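Local coordinates for protein putative nitroreductase (PDB 1VKW) that is a putative nitroreductase of Thermotoga maritima, probably an oxidoreductase related to the FMN-dependent nitroreductases, at residues F16-R22 against M151-P156. Residue numbers count along the deposited sequence, not the author numbering.
Sequences FEAIENR and MTILAP. With SO4 (sulfate ion), chain C.
Two helix ends pack here through apolar side chains, and an arginine bridges to a loop carbonyl: helix 15-21 with its exit at Arg22 meets the last turn of helix 143-153 and the following loop. Residues 16-20 are regular alpha-helix, Glu20 N bonding to Phe16 O at 3.0 Å; Arg22 is extended (phi/psi -82/120). Ala155 N still reaches Thr152 O at 3.0 Å before Ala155 and Pro156 extend. The closest CA pair is Ile19 and Met151, 6.7 Å apart. Ile19 (m, t) points across, its CD1 3.9 Å from CB of Met151 and its CG2 3.8 Å from CB of Leu154. Met151, a selenomethionine (m, m), lays SE 5.5 Å from the Phe16 ring centroid, at the ring edge: a Met-aromatic contact. Arg22 runs out from the backbone with chi1 t, then bends at chi3 (p, 50°), so NH2 gives Leu154 O a 3.0 Å hydrogen bond, while Pro156 CD lies over its guanidinium face, 3.5 Å from NE. One water ties Ile19 O (2.8 Å), Arg22 NE (2.8 Å) and Leu154 O (2.7 Å) together, giving a carbonyl by each helix end a donor. O3 of a sulfate, probably from the crystallisation liquor, accepts hydrogen bonds from Arg22 NH1 (3.0 Å) and NH2 (3.1 Å). Leu89 of helix 74-93 and Thr193 of helix 180-198 pack on Ile19; Trp100 of strand 97-101 touches Pro156.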
loop_
_atom_site.group_PDB
_atom_site.type_symbol
_atom_site.label_atom_id
_atom_site.label_comp_id
_atom_site.label_asym_id
_atom_site.label_seq_id
_atom_site.Cartn_x
_atom_site.Cartn_y
_atom_site.Cartn_z
ATOM N N PHE A 16 11.253 -0.728 -2.630
ATOM C CA PHE A 16 11.735 0.359 -1.788
ATOM C C PHE A 16 11.529 1.712 -2.474
ATOM O O PHE A 16 11.087 2.694 -1.858
ATOM C CB PHE A 16 13.209 0.156 -1.434
ATOM C CG PHE A 16 13.490 -1.151 -0.753
ATOM C CD1 PHE A 16 12.909 -1.445 0.479
ATOM C CD2 PHE A 16 14.314 -2.094 -1.343
ATOM C CE1 PHE A 16 13.159 -2.659 1.112
ATOM C CE2 PHE A 16 14.564 -3.315 -0.718
ATOM C CZ PHE A 16 13.985 -3.598 0.504
ATOM N N GLU A 17 11.825 1.750 -3.766
ATOM C CA GLU A 17 11.680 2.975 -4.539
ATOM C C GLU A 17 10.200 3.332 -4.695
ATOM O O GLU A 17 9.831 4.490 -4.574
ATOM C CB GLU A 17 12.401 2.823 -5.882
ATOM C CG GLU A 17 13.906 2.631 -5.695
ATOM C CD GLU A 17 14.647 2.153 -6.929
ATOM O OE1 GLU A 17 14.037 1.508 -7.809
ATOM O OE2 GLU A 17 15.866 2.413 -7.007
ATOM N N ALA A 18 9.345 2.336 -4.915
ATOM C CA ALA A 18 7.892 2.570 -5.002
ATOM C C ALA A 18 7.321 3.163 -3.713
ATOM O O ALA A 18 6.555 4.126 -3.753
ATOM C CB ALA A 18 7.167 1.287 -5.341
ATOM N N ILE A 19 7.685 2.588 -2.567
ATOM C CA ILE A 19 7.234 3.117 -1.281
ATOM C C ILE A 19 7.742 4.549 -1.087
ATOM O O ILE A 19 6.986 5.435 -0.680
ATOM C CB ILE A 19 7.685 2.208 -0.109
ATOM C CG1 ILE A 19 6.931 0.871 -0.155
ATOM C CG2 ILE A 19 7.431 2.911 1.249
ATOM C CD1 ILE A 19 7.515 -0.242 0.753
ATOM N N GLU A 20 9.017 4.777 -1.387
ATOM C CA GLU A 20 9.616 6.093 -1.195
ATOM C C GLU A 20 9.059 7.130 -2.180
ATOM O O GLU A 20 8.994 8.312 -1.856
ATOM C CB GLU A 20 11.147 6.027 -1.307
ATOM C CG GLU A 20 11.839 7.173 -0.578
ATOM C CD GLU A 20 13.290 7.372 -0.985
ATOM O OE1 GLU A 20 13.913 6.437 -1.545
ATOM O OE2 GLU A 20 13.813 8.477 -0.730
ATOM N N ASN A 21 8.658 6.696 -3.375
ATOM C CA ASN A 21 8.093 7.622 -4.378
ATOM C C ASN A 21 6.569 7.747 -4.338
ATOM O O ASN A 21 5.990 8.499 -5.122
ATOM C CB ASN A 21 8.525 7.222 -5.785
ATOM C CG ASN A 21 9.978 7.527 -6.054
ATOM O OD1 ASN A 21 10.489 8.581 -5.667
ATOM N ND2 ASN A 21 10.656 6.609 -6.734
ATOM N N ARG A 22 5.918 7.023 -3.441
ATOM C CA ARG A 22 4.462 7.119 -3.314
ATOM C C ARG A 22 4.091 8.324 -2.463
ATOM O O ARG A 22 4.463 8.389 -1.294
ATOM C CB ARG A 22 3.866 5.867 -2.673
ATOM C CG ARG A 22 2.323 5.895 -2.638
ATOM C CD ARG A 22 1.687 5.389 -1.372
ATOM N NE ARG A 22 2.249 5.982 -0.154
ATOM C CZ ARG A 22 1.920 7.169 0.358
ATOM N NH1 ARG A 22 1.038 7.961 -0.238
ATOM N NH2 ARG A 22 2.500 7.579 1.484
HETATM N N MSE A 151 10.094 1.583 6.088
HETATM C CA MSE A 151 9.240 1.502 4.889
HETATM C C MSE A 151 7.760 1.412 5.246
HETATM O O MSE A 151 6.912 1.920 4.511
HETATM C CB MSE A 151 9.622 0.292 4.040
HETATM C CG MSE A 151 10.991 0.366 3.433
HETATM SE SE MSE A 151 11.206 1.888 2.210
HETATM C CE MSE A 151 12.033 3.180 3.515
ATOM N N THR A 152 7.456 0.759 6.365
ATOM C CA THR A 152 6.093 0.655 6.871
ATOM C C THR A 152 5.534 2.023 7.311
ATOM O O THR A 152 4.375 2.328 7.018
ATOM C CB THR A 152 6.042 -0.357 8.058
ATOM O OG1 THR A 152 6.471 -1.652 7.610
ATOM C CG2 THR A 152 4.624 -0.569 8.568
ATOM N N ILE A 153 6.364 2.824 7.992
ATOM C CA ILE A 153 5.979 4.177 8.464
ATOM C C ILE A 153 5.672 5.140 7.320
ATOM O O ILE A 153 4.919 6.088 7.500
ATOM C CB ILE A 153 7.109 4.814 9.367
ATOM C CG1 ILE A 153 7.338 4.001 10.645
ATOM C CG2 ILE A 153 6.799 6.285 9.714
ATOM C CD1 ILE A 153 6.114 3.387 11.203
ATOM N N LEU A 154 6.259 4.905 6.152
ATOM C CA LEU A 154 5.957 5.736 4.987
ATOM C C LEU A 154 4.591 5.423 4.367
ATOM O O LEU A 154 4.191 6.077 3.412
ATOM C CB LEU A 154 7.073 5.631 3.936
ATOM C CG LEU A 154 8.448 6.103 4.443
ATOM C CD1 LEU A 154 9.547 5.790 3.464
ATOM C CD2 LEU A 154 8.447 7.597 4.795
ATOM N N ALA A 155 3.877 4.435 4.902
ATOM C CA ALA A 155 2.540 4.104 4.411
ATOM C C ALA A 155 1.619 5.297 4.581
ATOM O O ALA A 155 1.818 6.101 5.494
ATOM C CB ALA A 155 1.967 2.897 5.173
ATOM N N PRO A 156 0.617 5.421 3.712
ATOM C CA PRO A 156 -0.393 6.439 3.893
ATOM C C PRO A 156 -1.376 5.971 4.955
ATOM O O PRO A 156 -1.446 4.776 5.270
ATOM C CB PRO A 156 -1.064 6.521 2.521
ATOM C CG PRO A 156 -0.956 5.126 1.985
ATOM C CD PRO A 156 0.364 4.614 2.505
HETATM S S SO4 C . 1.346 11.140 2.148
HETATM O O1 SO4 C . 0.655 11.973 3.120
HETATM O O2 SO4 C . 2.650 10.789 2.667
HETATM O O3 SO4 C . 0.531 9.967 1.891
HETATM O O4 SO4 C . 1.539 11.888 0.904
HETATM O O HOH W 1 4.679 5.151 0.876
#